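Local coordinates for thioredoxin-like fold domain-containing protein (Enterococcus faecalis, PDB 1Z6M) that is of unknown function but, having a thioredoxin-like fold and a CxxC pattern at a helix start, may act as a thiol-disulfide oxidoreductase, at residues 78-81 against 82-85; 88-91 against 92-95; 100-103 against 104-107; 117-121 against 122-126; 158-161 against 162-166. All blocks are in the same frame, centred on the assembly; numbering follows the deposited sequence. Where two conformers were deposited one is given.

How the interactions relate
The five contacts follow one another along a single chain with a thioredoxin-like fold. Interactions 1 to 4 come from the helices inserted between strands 62-68 and 152-155, and interaction 5 runs from the edge strand 158-160 to the start of helix 166-173. Interactions 1, 3 and 4 form one cluster, with centres 11 to 12 Å apart: Y85 reaches E121, E107 reaches Y119, and M101 packs on L124 and L126. Interaction 2 lies at the start of helix 91-103, whose end carries interaction 3, about 17 Å away between centres. Interaction 5 stands apart, its centre about 31 Å from interaction 4. Four contacts lie at turns and helix ends of the insertion, the fifth beside the sheet.

Interaction 1. Residues 78-81 against 82-85; sequences RGNV and MHHY
This is a local contact along the last turns of helix 77-83, where residues 78-81 meet 82-85 and the chain leaves the helix; two histidine rings and a tyrosine ring gather round successive backbone carbonyls. H83 N bonds to G79 O at 2.9 Å, the last strong i to i+4 link across the contact. The H83 ring lies with one face over the same oxygen, which stands 3.2 Å above the ring plane toward its rim. H84 does the same one residue on: N80 O sits over the centre of its ring, 3.0 Å from the plane. H84 N turns to V81 O instead (3.0 Å), a three-residue step marking the tightening of the helix end. In this thioredoxin-like fold, the helix belongs to the helical insertion, and the H83 side chain lies near the CxxC pattern. There H83 ND1 bonds to D70 and NE2 to the backbone N of V37, so both ring nitrogens are held; H84 NE2 also uses D70. V81 O lies at the edge of the Y85 ring, near its plane, 3.2 Å from Y85 CD1. V81 CG1, placed anti to the backbone N (chi1 176°), lies alongside the ring at 3.9 Å from Y85 CE1. The two side chains point the same way, toward helix 113-123, where Y85 OH bonds to E121.

Interaction 2. Residues 88-91 against 92-95; sequences YSAP and EQAL
A90 and P91 give their carbonyl oxygens to the first turn of helix 91-103, a local contact in which A90 holds the N-cap position. A94 N bonds to A90 O at 2.8 Å, with an N-H...O angle of 150°. One residue on, L95 N bonds to P91 O at 2.9 Å and 156°. These two i to i+4 bonds satisfy the amides of A94 and L95 and begin the regular helical pattern. P91 itself has no N-H to offer, which suits a proline to the first helical turn, where a backbone amide finds no carbonyl one turn earlier. The E92 side chain folds back on the N-cap instead of running outward. Its CG sits between the backbone N and the carbonyl carbon (chi1 60°) and the chain bends again at chi2, so that the carboxylate lies beside the preceding residues: E92 OE1 is 3.7 Å from A90 CB, and E92 OE2 is 3.8 Å from P91 CD. In one of its two conformers Q93 brings OE1 to 3.5 Å from A90 CB along an extended chain. On the inner side of the helix, P91 and A94 pack on L20 of the edge strand 20-22, and L95 on I22. The returned carboxylate of E92 lies close to the N-terminal end of the helix, and its negative charge would probably be eased there by the helix dipole.

Interaction 3. Residues 100-103 against 104-107; sequences KMFA and TQDE
The F102 ring and the Q105 amide lie side by side and point the same way, the amide nitrogen coming to the ring's edge: Q105 NE2 is 3.5 Å from F102 CD2, near the ring plane. The two flat groups are turned 67° against each other. They sit at the junction of helices 91-103 and 105-108, in the helical insertion of the thioredoxin-like fold. F102 touches C42 of the CxxC pattern and meets the F46 ring, while the Q105 amide donates to V37 O, which fixes its polar end on the loop before helix 40-58. Q105 reaches that far because CG is anti to the backbone N (chi1 -170°) and the chain stays extended. The turn itself hangs on K100 O, gripped by two donors from T104. T104 OG1 bonds to it at 2.8 Å and T104 N at 3.0 Å, from opposite faces of the carbonyl plane. The hydroxyl thus turns back on the end of the first helix and makes no cap for the next, although T104 stands at the N-cap position of helix 105-108. Q105 N bonds to F102 O at 3.2 Å, a three-residue step across the junction. One water bridges the two helices, donating to A103 O and to D106 OD2 while accepting from D106 N at 2.9 Å.

Interaction 4. Residues 117-121 against 122-126; sequences ATYAE and KNLGL
Y119 meets N123 one turn later across the end of helix 113-123, and the tyrosine can be followed outward from its CB. That atom lies only loosely by N123 ND2, but CG already rests under the N123 side chain. CD1 comes to 3.5 Å from N123 CG, and the far carbon CZ still lies beneath N123 CB. At the CD2-CE2 rim, on the same side of the ring plane as N123, CE2 meets L124 CG at 3.8 Å. N123 CB stands 3.5 Å above the ring centre, 3° off the normal, a CH-pi contact; the amide lies parallel to the ring within 1°, offset over the CD1-CE1 side. Y119 CG is anti to the backbone N (chi1 -170°), which lays the ring along the helix under N123. The tip ends at OH, bonded to E107 of the preceding helix. In the helical insertion of this thioredoxin-like fold, the helix here widens into a pi-type turn and then stops. Y119 O accepts from both N123 N (2.8 Å) and L124 N (3.0 Å). G125 leaves the helix with positive phi, and L126 N then bonds to A120 O at 2.9 Å, one residue further back than the 6→1 bond of a classical Schellman motif, consistent with the pi-type widening. A water donates to E121 O and L126 O, joining the departing chain to the helix. L124 and L126 pack inward on M101, while T118 CG2 runs alongside the extended K122, 3.8 Å from its CD.

Interaction 5. Residues 158-161 against 162-166; sequences YIFD and ESVTE. With PO4 (phosphate ion), chain B.
D161 accepts the hydrogen bonds that shape this local turn, from S163 and V164, where edge strand 158-160 passes into the loop before helix 166-173. D161 OD1 accepts twice from S163. The hydroxyl OG arrives at 2.7 Å on the syn lone pair, and S163 N comes from above the carboxylate plane at 2.9 Å. The D161 carboxylate can reach forward because CG lies between the backbone N and the carbonyl carbon (chi1 61°); its bond to S163 N is that of an Asx turn. The backbone closes a type I beta turn from D161 to V164, with V164 N bonded to D161 O at 3.0 Å.

Apolar contact comes from F160, whose CD1 meets V164 CB at 3.7 Å as the two side chains cross at a slant. The F160 ring also stacks with Y172 of helix 166-173 and touches W45 of helix 40-58, so it lies between the sheet and the helices of the thioredoxin-like fold.

Two like charges come close as well, a pairing unfavourable in itself: the E162 carboxylate folds back beside D161, with OE1 3.8 Å from D161 OD2. Further on, T165 is the N-cap of helix 166-173, its OG1 bonded to E168 N. A phosphate ion, probably from the crystallisation liquor, accepts from E166 N at 2.8 Å (171°) through its O2, at the helix's N-terminal end.

The two S163 donors on D161 OD1 would probably stabilise the D161 negative charge and so partly offset its repulsion from E162, while the helix start offers an amide N-H to an anion.

Interaction 1. Residues 78-81 against 82-85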
loop_
_atom_site.group_PDB
_atom_site.type_symbol
_atom_site.label_atom_id
_atom_site.label_comp_id
_atom_site.label_asym_id
_atom_site.label_seq_id
_atom_site.Cartn_x
_atom_site.Cartn_y
_atom_site.Cartn_z
ATOM N N ARG A 78 6.249 13.353 0.813
ATOM C CA ARG A 78 4.983 13.852 0.294
ATOM C C ARG A 78 3.888 12.783 0.421
ATOM O O ARG A 78 2.738 13.090 0.778
ATOM C CB ARG A 78 5.123 14.308 -1.164
ATOM C CG ARG A 78 5.734 15.724 -1.366
ATOM C CD ARG A 78 7.201 15.713 -1.799
ATOM N NE ARG A 78 8.164 15.602 -0.703
ATOM C CZ ARG A 78 8.582 16.617 0.048
ATOM N NH1 ARG A 78 8.086 17.841 -0.132
ATOM N NH2 ARG A 78 9.482 16.396 0.998
ATOM N N GLY A 79 4.257 11.530 0.139
ATOM C CA GLY A 79 3.333 10.417 0.305
ATOM C C GLY A 79 2.911 10.250 1.744
ATOM O O GLY A 79 1.749 9.960 2.023
ATOM N N ASN A 80 3.857 10.441 2.661
ATOM C CA ASN A 80 3.538 10.342 4.078
ATOM C C ASN A 80 2.370 11.247 4.460
ATOM O O ASN A 80 1.477 10.845 5.206
ATOM C CB ASN A 80 4.742 10.709 4.963
ATOM C CG ASN A 80 5.964 9.829 4.737
ATOM O OD1 ASN A 80 5.944 8.881 3.953
ATOM N ND2 ASN A 80 7.049 10.153 5.445
ATOM N N VAL A 81 2.388 12.478 3.950
ATOM C CA VAL A 81 1.324 13.424 4.235
ATOM C C VAL A 81 -0.005 12.838 3.758
ATOM O O VAL A 81 -0.979 12.808 4.509
ATOM C CB VAL A 81 1.562 14.788 3.549
ATOM C CG1 VAL A 81 0.379 15.725 3.801
ATOM C CG2 VAL A 81 2.868 15.427 4.033
HETATM N N MSE A 82 -0.038 12.351 2.517
HETATM C CA MSE A 82 -1.252 11.763 1.964
HETATM C C MSE A 82 -1.774 10.575 2.759
HETATM O O MSE A 82 -2.987 10.410 2.904
HETATM C CB MSE A 82 -1.030 11.376 0.501
HETATM C CG MSE A 82 -1.111 12.551 -0.460
HETATM SE SE MSE A 82 -2.844 13.174 -0.679
HETATM C CE MSE A 82 -2.530 14.658 -1.693
ATOM N N HIS A 83 -0.863 9.758 3.289
ATOM C CA HIS A 83 -1.251 8.606 4.096
ATOM C C HIS A 83 -2.104 8.996 5.290
ATOM O O HIS A 83 -2.869 8.179 5.801
ATOM C CB HIS A 83 -0.020 7.889 4.621
ATOM C CG HIS A 83 0.783 7.208 3.563
ATOM N ND1 HIS A 83 2.028 6.683 3.815
ATOM C CD2 HIS A 83 0.516 6.948 2.262
ATOM C CE1 HIS A 83 2.493 6.118 2.714
ATOM N NE2 HIS A 83 1.598 6.273 1.753
ATOM N N HIS A 84 -1.967 10.238 5.742
ATOM C CA HIS A 84 -2.657 10.676 6.948
ATOM C C HIS A 84 -4.057 11.212 6.672
ATOM O O HIS A 84 -4.740 11.638 7.605
ATOM C CB HIS A 84 -1.795 11.692 7.704
ATOM C CG HIS A 84 -0.399 11.213 7.934
ATOM N ND1 HIS A 84 0.673 12.070 8.044
ATOM C CD2 HIS A 84 0.110 9.959 8.029
ATOM C CE1 HIS A 84 1.779 11.365 8.215
ATOM N NE2 HIS A 84 1.466 10.082 8.201
ATOM N N TYR A 85 -4.472 11.169 5.399
ATOM C CA TYR A 85 -5.809 11.575 4.964
ATOM C C TYR A 85 -6.684 10.367 4.625
ATOM O O TYR A 85 -7.761 10.507 4.044
ATOM C CB TYR A 85 -5.721 12.556 3.772
ATOM C CG TYR A 85 -5.235 13.920 4.190
ATOM C CD1 TYR A 85 -3.878 14.187 4.368
ATOM C CD2 TYR A 85 -6.145 14.946 4.436
ATOM C CE1 TYR A 85 -3.434 15.439 4.781
ATOM C CE2 TYR A 85 -5.717 16.195 4.849
ATOM C CZ TYR A 85 -4.359 16.436 5.023
ATOM O OH TYR A 85 -3.925 17.676 5.437
#

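Interaction 2. Residues 88-91 against 92-95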
loop_
_atom_site.group_PDB
_atom_site.type_symbol
_atom_site.label_atom_id
_atom_site.label_comp_id
_atom_site.label_asym_id
_atom_site.label_seq_id
_atom_site.Cartn_x
_atom_site.Cartn_y
_atom_site.Cartn_z
ATOM N N TYR A 88 -9.650 5.182 7.672
ATOM C CA TYR A 88 -9.628 3.756 7.972
ATOM C C TYR A 88 -10.985 3.185 8.379
ATOM O O TYR A 88 -11.173 1.970 8.346
ATOM C CB TYR A 88 -8.550 3.411 9.011
ATOM C CG TYR A 88 -7.154 3.485 8.439
ATOM C CD1 TYR A 88 -6.401 4.655 8.544
ATOM C CD2 TYR A 88 -6.598 2.399 7.767
ATOM C CE1 TYR A 88 -5.120 4.734 8.010
ATOM C CE2 TYR A 88 -5.319 2.465 7.226
ATOM C CZ TYR A 88 -4.587 3.638 7.339
ATOM O OH TYR A 88 -3.318 3.699 6.808
ATOM N N SER A 89 -11.928 4.065 8.728
ATOM C CA SER A 89 -13.285 3.653 9.106
ATOM C C SER A 89 -14.145 3.274 7.895
ATOM O O SER A 89 -15.214 2.672 8.051
ATOM C CB SER A 89 -13.979 4.760 9.909
ATOM O OG SER A 89 -14.454 5.792 9.061
ATOM N N ALA A 90 -13.685 3.637 6.696
ATOM C CA ALA A 90 -14.455 3.418 5.467
ATOM C C ALA A 90 -13.550 2.832 4.373
ATOM O O ALA A 90 -13.107 3.560 3.481
ATOM C CB ALA A 90 -15.073 4.724 4.996
ATOM N N PRO A 91 -13.263 1.516 4.446
ATOM C CA PRO A 91 -12.240 0.902 3.583
ATOM C C PRO A 91 -12.465 1.057 2.084
ATOM O O PRO A 91 -11.516 1.359 1.362
ATOM C CB PRO A 91 -12.290 -0.577 3.984
ATOM C CG PRO A 91 -12.815 -0.547 5.387
ATOM C CD PRO A 91 -13.862 0.522 5.354
ATOM N N GLU A 92 -13.695 0.849 1.615
ATOM C CA GLU A 92 -14.018 1.029 0.197
ATOM C C GLU A 92 -13.752 2.467 -0.277
ATOM O O GLU A 92 -13.200 2.689 -1.366
ATOM C CB GLU A 92 -15.450 0.560 -0.123
ATOM C CG GLU A 92 -16.592 1.282 0.622
ATOM C CD GLU A 92 -16.537 1.109 2.139
ATOM O OE1 GLU A 92 -16.614 2.136 2.850
ATOM O OE2 GLU A 92 -16.397 -0.041 2.618
ATOM N N GLN A 93 -14.113 3.434 0.566
ATOM C CA GLN A 93 -13.850 4.840 0.273
ATOM C C GLN A 93 -12.350 5.142 0.331
ATOM O O GLN A 93 -11.847 5.945 -0.462
ATOM C CB GLN A 93 -14.647 5.753 1.214
ATOM C CG GLN A 93 -16.151 5.772 0.928
ATOM C CD GLN A 93 -16.980 6.328 2.080
ATOM O OE1 GLN A 93 -16.508 7.138 2.878
ATOM N NE2 GLN A 93 -18.232 5.892 2.162
ATOM N N ALA A 94 -11.638 4.484 1.247
ATOM C CA ALA A 94 -10.184 4.639 1.361
ATOM C C ALA A 94 -9.465 4.117 0.120
ATOM O O ALA A 94 -8.514 4.740 -0.355
ATOM C CB ALA A 94 -9.663 3.951 2.608
ATOM N N LEU A 95 -9.919 2.982 -0.407
ATOM C CA LEU A 95 -9.324 2.444 -1.623
ATOM C C LEU A 95 -9.552 3.422 -2.781
ATOM O O LEU A 95 -8.651 3.667 -3.591
ATOM C CB LEU A 95 -9.869 1.049 -1.947
ATOM C CG LEU A 95 -9.272 0.355 -3.176
ATOM C CD1 LEU A 95 -7.755 0.224 -3.089
ATOM C CD2 LEU A 95 -9.916 -1.012 -3.342
#

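Interaction 3. Residues 100-103 against 104-107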
loop_
_atom_site.group_PDB
_atom_site.type_symbol
_atom_site.label_atom_id
_atom_site.label_comp_id
_atom_site.label_asym_id
_atom_site.label_seq_id
_atom_site.Cartn_x
_atom_site.Cartn_y
_atom_site.Cartn_z
ATOM N N LYS A 100 -7.365 7.770 -6.390
ATOM C CA LYS A 100 -7.287 9.169 -6.797
ATOM C C LYS A 100 -5.912 9.765 -6.503
ATOM O O LYS A 100 -5.382 10.526 -7.319
ATOM C CB LYS A 100 -8.393 9.998 -6.145
ATOM C CG LYS A 100 -9.722 9.955 -6.876
ATOM C CD LYS A 100 -10.669 11.005 -6.319
ATOM C CE LYS A 100 -12.119 10.693 -6.642
ATOM N NZ LYS A 100 -12.717 9.745 -5.654
HETATM N N MSE A 101 -5.347 9.421 -5.346
HETATM C CA MSE A 101 -3.990 9.859 -4.998
HETATM C C MSE A 101 -2.973 9.397 -6.049
HETATM O O MSE A 101 -2.138 10.178 -6.507
HETATM C CB MSE A 101 -3.585 9.343 -3.604
HETATM C CG MSE A 101 -4.349 9.943 -2.434
HETATM SE SE MSE A 101 -3.961 9.046 -0.856
HETATM C CE MSE A 101 -5.062 9.974 0.262
ATOM N N PHE A 102 -3.057 8.131 -6.452
ATOM C CA PHE A 102 -2.150 7.631 -7.472
ATOM C C PHE A 102 -2.379 8.313 -8.823
ATOM O O PHE A 102 -1.417 8.645 -9.526
ATOM C CB PHE A 102 -2.284 6.113 -7.611
ATOM C CG PHE A 102 -1.492 5.323 -6.581
ATOM C CD1 PHE A 102 -2.116 4.379 -5.779
ATOM C CD2 PHE A 102 -0.126 5.518 -6.429
ATOM C CE1 PHE A 102 -1.402 3.637 -4.844
ATOM C CE2 PHE A 102 0.605 4.781 -5.501
ATOM C CZ PHE A 102 -0.040 3.836 -4.715
ATOM N N ALA A 103 -3.640 8.525 -9.191
ATOM C CA ALA A 103 -3.925 9.158 -10.473
ATOM C C ALA A 103 -3.406 10.597 -10.548
ATOM O O ALA A 103 -3.127 11.100 -11.634
ATOM C CB ALA A 103 -5.409 9.138 -10.754
ATOM N N THR A 104 -3.292 11.254 -9.395
ATOM C CA THR A 104 -2.826 12.635 -9.311
ATOM C C THR A 104 -1.390 12.772 -8.787
ATOM O O THR A 104 -0.938 13.875 -8.479
ATOM C CB THR A 104 -3.768 13.476 -8.418
ATOM O OG1 THR A 104 -3.839 12.902 -7.097
ATOM C CG2 THR A 104 -5.184 13.570 -9.046
ATOM N N GLN A 105 -0.658 11.658 -8.742
ATOM C CA GLN A 105 0.647 11.596 -8.080
ATOM C C GLN A 105 1.637 12.662 -8.541
ATOM O O GLN A 105 2.385 13.214 -7.731
ATOM C CB GLN A 105 1.256 10.197 -8.250
ATOM C CG GLN A 105 2.488 9.938 -7.398
ATOM C CD GLN A 105 3.039 8.568 -7.656
ATOM O OE1 GLN A 105 3.743 8.347 -8.644
ATOM N NE2 GLN A 105 2.678 7.619 -6.797
ATOM N N ASP A 106 1.647 12.956 -9.837
ATOM C CA ASP A 106 2.581 13.959 -10.361
ATOM C C ASP A 106 2.188 15.393 -10.027
ATOM O O ASP A 106 3.031 16.287 -10.066
ATOM C CB ASP A 106 2.764 13.787 -11.863
ATOM C CG ASP A 106 3.314 12.426 -12.217
ATOM O OD1 ASP A 106 4.373 12.055 -11.671
ATOM O OD2 ASP A 106 2.672 11.725 -13.019
ATOM N N GLU A 107 0.916 15.595 -9.699
ATOM C CA GLU A 107 0.390 16.916 -9.354
ATOM C C GLU A 107 0.771 17.324 -7.947
ATOM O O GLU A 107 1.181 18.459 -7.731
ATOM C CB GLU A 107 -1.133 16.969 -9.515
ATOM C CG GLU A 107 -1.585 16.871 -10.963
ATOM C CD GLU A 107 -3.095 16.973 -11.138
ATOM O OE1 GLU A 107 -3.812 17.400 -10.197
ATOM O OE2 GLU A 107 -3.576 16.650 -12.245
HETATM O O HOH W 1 -0.121 12.206 -12.061
#

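Interaction 4. Residues 117-121 against 122-126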
loop_
_atom_site.group_PDB
_atom_site.type_symbol
_atom_site.label_atom_id
_atom_site.label_comp_id
_atom_site.label_asym_id
_atom_site.label_seq_id
_atom_site.Cartn_x
_atom_site.Cartn_y
_atom_site.Cartn_z
ATOM N N ALA A 117 -0.646 18.788 1.944
ATOM C CA ALA A 117 -1.804 18.829 2.835
ATOM C C ALA A 117 -2.944 19.662 2.247
ATOM O O ALA A 117 -4.109 19.242 2.251
ATOM C CB ALA A 117 -1.393 19.359 4.219
ATOM N N THR A 118 -2.601 20.832 1.715
ATOM C CA THR A 118 -3.578 21.716 1.099
ATOM C C THR A 118 -4.226 21.029 -0.100
ATOM O O THR A 118 -5.434 21.111 -0.279
ATOM C CB THR A 118 -2.907 23.047 0.702
ATOM O OG1 THR A 118 -2.427 23.686 1.893
ATOM C CG2 THR A 118 -3.885 23.988 -0.007
ATOM N N TYR A 119 -3.422 20.338 -0.898
ATOM C CA TYR A 119 -3.940 19.598 -2.048
ATOM C C TYR A 119 -4.898 18.488 -1.603
ATOM O O TYR A 119 -5.965 18.299 -2.198
ATOM C CB TYR A 119 -2.789 19.013 -2.865
ATOM C CG TYR A 119 -3.208 18.425 -4.196
ATOM C CD1 TYR A 119 -3.069 19.155 -5.376
ATOM C CD2 TYR A 119 -3.746 17.137 -4.277
ATOM C CE1 TYR A 119 -3.441 18.611 -6.600
ATOM C CE2 TYR A 119 -4.127 16.589 -5.489
ATOM C CZ TYR A 119 -3.974 17.329 -6.646
ATOM O OH TYR A 119 -4.365 16.770 -7.841
ATOM N N ALA A 120 -4.531 17.755 -0.559
ATOM C CA ALA A 120 -5.420 16.709 -0.040
ATOM C C ALA A 120 -6.771 17.294 0.362
ATOM O O ALA A 120 -7.819 16.714 0.074
ATOM C CB ALA A 120 -4.779 15.962 1.129
ATOM N N GLU A 121 -6.730 18.459 0.995
ATOM C CA GLU A 121 -7.924 19.108 1.516
ATOM C C GLU A 121 -8.743 19.773 0.421
ATOM O O GLU A 121 -9.955 19.545 0.322
ATOM C CB GLU A 121 -7.530 20.116 2.601
ATOM C CG GLU A 121 -7.008 19.414 3.848
ATOM C CD GLU A 121 -6.132 20.277 4.740
ATOM O OE1 GLU A 121 -6.008 21.502 4.510
ATOM O OE2 GLU A 121 -5.567 19.712 5.697
ATOM N N LYS A 122 -8.090 20.584 -0.405
ATOM C CA LYS A 122 -8.796 21.426 -1.378
ATOM C C LYS A 122 -9.021 20.751 -2.726
ATOM O O LYS A 122 -10.048 20.979 -3.371
ATOM C CB LYS A 122 -8.050 22.743 -1.577
ATOM C CG LYS A 122 -8.038 23.622 -0.340
ATOM C CD LYS A 122 -7.504 25.005 -0.632
ATOM C CE LYS A 122 -7.556 25.874 0.615
ATOM N NZ LYS A 122 -7.187 27.289 0.334
ATOM N N ASN A 123 -8.046 19.961 -3.167
ATOM C CA ASN A 123 -8.130 19.295 -4.470
ATOM C C ASN A 123 -8.731 17.899 -4.401
ATOM O O ASN A 123 -9.382 17.462 -5.345
ATOM C CB ASN A 123 -6.764 19.262 -5.167
ATOM C CG ASN A 123 -6.220 20.653 -5.479
ATOM O OD1 ASN A 123 -6.193 21.086 -6.637
ATOM N ND2 ASN A 123 -5.783 21.358 -4.449
ATOM N N LEU A 124 -8.511 17.190 -3.297
ATOM C CA LEU A 124 -9.051 15.838 -3.171
ATOM C C LEU A 124 -10.230 15.750 -2.210
ATOM O O LEU A 124 -10.894 14.729 -2.150
ATOM C CB LEU A 124 -7.954 14.841 -2.768
ATOM C CG LEU A 124 -6.817 14.577 -3.763
ATOM C CD1 LEU A 124 -5.815 13.590 -3.185
ATOM C CD2 LEU A 124 -7.375 14.054 -5.078
ATOM N N GLY A 125 -10.487 16.818 -1.458
ATOM C CA GLY A 125 -11.642 16.870 -0.553
ATOM C C GLY A 125 -11.533 15.977 0.676
ATOM O O GLY A 125 -12.538 15.502 1.205
ATOM N N LEU A 126 -10.302 15.741 1.123
ATOM C CA LEU A 126 -10.031 14.828 2.233
ATOM C C LEU A 126 -9.834 15.568 3.560
ATOM O O LEU A 126 -9.606 16.780 3.576
ATOM C CB LEU A 126 -8.799 13.961 1.900
ATOM C CG LEU A 126 -8.823 13.197 0.566
ATOM C CD1 LEU A 126 -7.503 12.494 0.322
ATOM C CD2 LEU A 126 -9.969 12.193 0.517
HETATM O O HOH W 2 -11.268 18.739 2.655
#

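Interaction 5. Residues 158-161 against 162-166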
loop_
_atom_site.group_PDB
_atom_site.type_symbol
_atom_site.label_atom_id
_atom_site.label_comp_id
_atom_site.label_asym_id
_atom_site.label_seq_id
_atom_site.Cartn_x
_atom_site.Cartn_y
_atom_site.Cartn_z
ATOM N N TYR A 158 5.728 -15.930 -0.477
ATOM C CA TYR A 158 6.034 -15.288 -1.754
ATOM C C TYR A 158 6.151 -13.778 -1.596
ATOM O O TYR A 158 5.224 -13.128 -1.104
ATOM C CB TYR A 158 4.969 -15.661 -2.789
ATOM C CG TYR A 158 4.917 -17.147 -3.005
ATOM C CD1 TYR A 158 3.927 -17.921 -2.408
ATOM C CD2 TYR A 158 5.893 -17.789 -3.767
ATOM C CE1 TYR A 158 3.889 -19.304 -2.590
ATOM C CE2 TYR A 158 5.868 -19.166 -3.955
ATOM C CZ TYR A 158 4.861 -19.917 -3.361
ATOM O OH TYR A 158 4.816 -21.286 -3.526
ATOM N N ILE A 159 7.301 -13.231 -1.984
ATOM C CA ILE A 159 7.617 -11.822 -1.809
ATOM C C ILE A 159 7.934 -11.260 -3.192
ATOM O O ILE A 159 8.801 -11.779 -3.896
ATOM C CB ILE A 159 8.857 -11.657 -0.903
ATOM C CG1 ILE A 159 8.645 -12.320 0.463
ATOM C CG2 ILE A 159 9.211 -10.187 -0.730
ATOM C CD1 ILE A 159 9.949 -12.619 1.207
ATOM N N PHE A 160 7.214 -10.223 -3.606
ATOM C CA PHE A 160 7.385 -9.700 -4.950
ATOM C C PHE A 160 7.120 -8.201 -4.957
ATOM O O PHE A 160 6.843 -7.612 -3.915
ATOM C CB PHE A 160 6.511 -10.468 -5.964
ATOM C CG PHE A 160 5.057 -10.538 -5.589
ATOM C CD1 PHE A 160 4.155 -9.610 -6.105
ATOM C CD2 PHE A 160 4.585 -11.543 -4.740
ATOM C CE1 PHE A 160 2.801 -9.675 -5.778
ATOM C CE2 PHE A 160 3.247 -11.612 -4.404
ATOM C CZ PHE A 160 2.346 -10.686 -4.929
ATOM N N ASP A 161 7.217 -7.578 -6.125
ATOM C CA ASP A 161 7.030 -6.130 -6.231
ATOM C C ASP A 161 6.378 -5.800 -7.563
ATOM O O ASP A 161 5.769 -6.664 -8.191
ATOM C CB ASP A 161 8.376 -5.403 -6.052
ATOM C CG ASP A 161 9.402 -5.779 -7.115
ATOM O OD1 ASP A 161 9.014 -6.341 -8.148
ATOM O OD2 ASP A 161 10.594 -5.469 -6.920
ATOM N N GLU A 162 6.516 -4.557 -8.003
ATOM C CA GLU A 162 5.866 -4.087 -9.227
ATOM C C GLU A 162 6.315 -4.828 -10.484
ATOM O O GLU A 162 5.635 -4.761 -11.510
ATOM C CB GLU A 162 6.079 -2.582 -9.415
ATOM C CG GLU A 162 7.489 -2.148 -9.891
ATOM C CD GLU A 162 8.612 -2.360 -8.878
ATOM O OE1 GLU A 162 8.350 -2.512 -7.659
ATOM O OE2 GLU A 162 9.783 -2.357 -9.325
ATOM N N SER A 163 7.451 -5.524 -10.421
ATOM C CA SER A 163 7.927 -6.276 -11.581
ATOM C C SER A 163 7.093 -7.524 -11.851
ATOM O O SER A 163 7.199 -8.096 -12.929
ATOM C CB SER A 163 9.403 -6.641 -11.450
ATOM O OG SER A 163 9.613 -7.603 -10.434
ATOM N N VAL A 164 6.268 -7.941 -10.890
ATOM C CA VAL A 164 5.432 -9.130 -11.056
ATOM C C VAL A 164 4.579 -9.007 -12.321
ATOM O O VAL A 164 4.082 -7.931 -12.637
ATOM C CB VAL A 164 4.547 -9.354 -9.802
ATOM C CG1 VAL A 164 3.396 -8.339 -9.731
ATOM C CG2 VAL A 164 4.027 -10.786 -9.762
ATOM N N THR A 165 4.428 -10.102 -13.059
ATOM C CA THR A 165 3.488 -10.090 -14.174
ATOM C C THR A 165 2.126 -10.552 -13.660
ATOM O O THR A 165 2.030 -11.166 -12.584
ATOM C CB THR A 165 3.928 -11.018 -15.306
ATOM O OG1 THR A 165 3.809 -12.364 -14.845
ATOM C CG2 THR A 165 5.367 -10.726 -15.752
ATOM N N GLU A 166 1.070 -10.269 -14.413
ATOM C CA GLU A 166 -0.258 -10.695 -13.968
ATOM C C GLU A 166 -0.409 -12.211 -13.943
ATOM O O GLU A 166 -1.086 -12.738 -13.071
ATOM C CB GLU A 166 -1.388 -9.994 -14.735
ATOM C CG GLU A 166 -1.488 -8.480 -14.438
ATOM C CD GLU A 166 -1.687 -8.156 -12.952
ATOM O OE1 GLU A 166 -2.814 -8.323 -12.444
ATOM O OE2 GLU A 166 -0.717 -7.730 -12.288
HETATM P P PO4 B . 1.818 -7.559 -17.042
HETATM O O1 PO4 B . 3.284 -7.762 -16.734
HETATM O O2 PO4 B . 1.105 -8.872 -16.850
HETATM O O3 PO4 B . 1.257 -6.495 -16.116
HETATM O O4 PO4 B . 1.718 -7.107 -18.480
#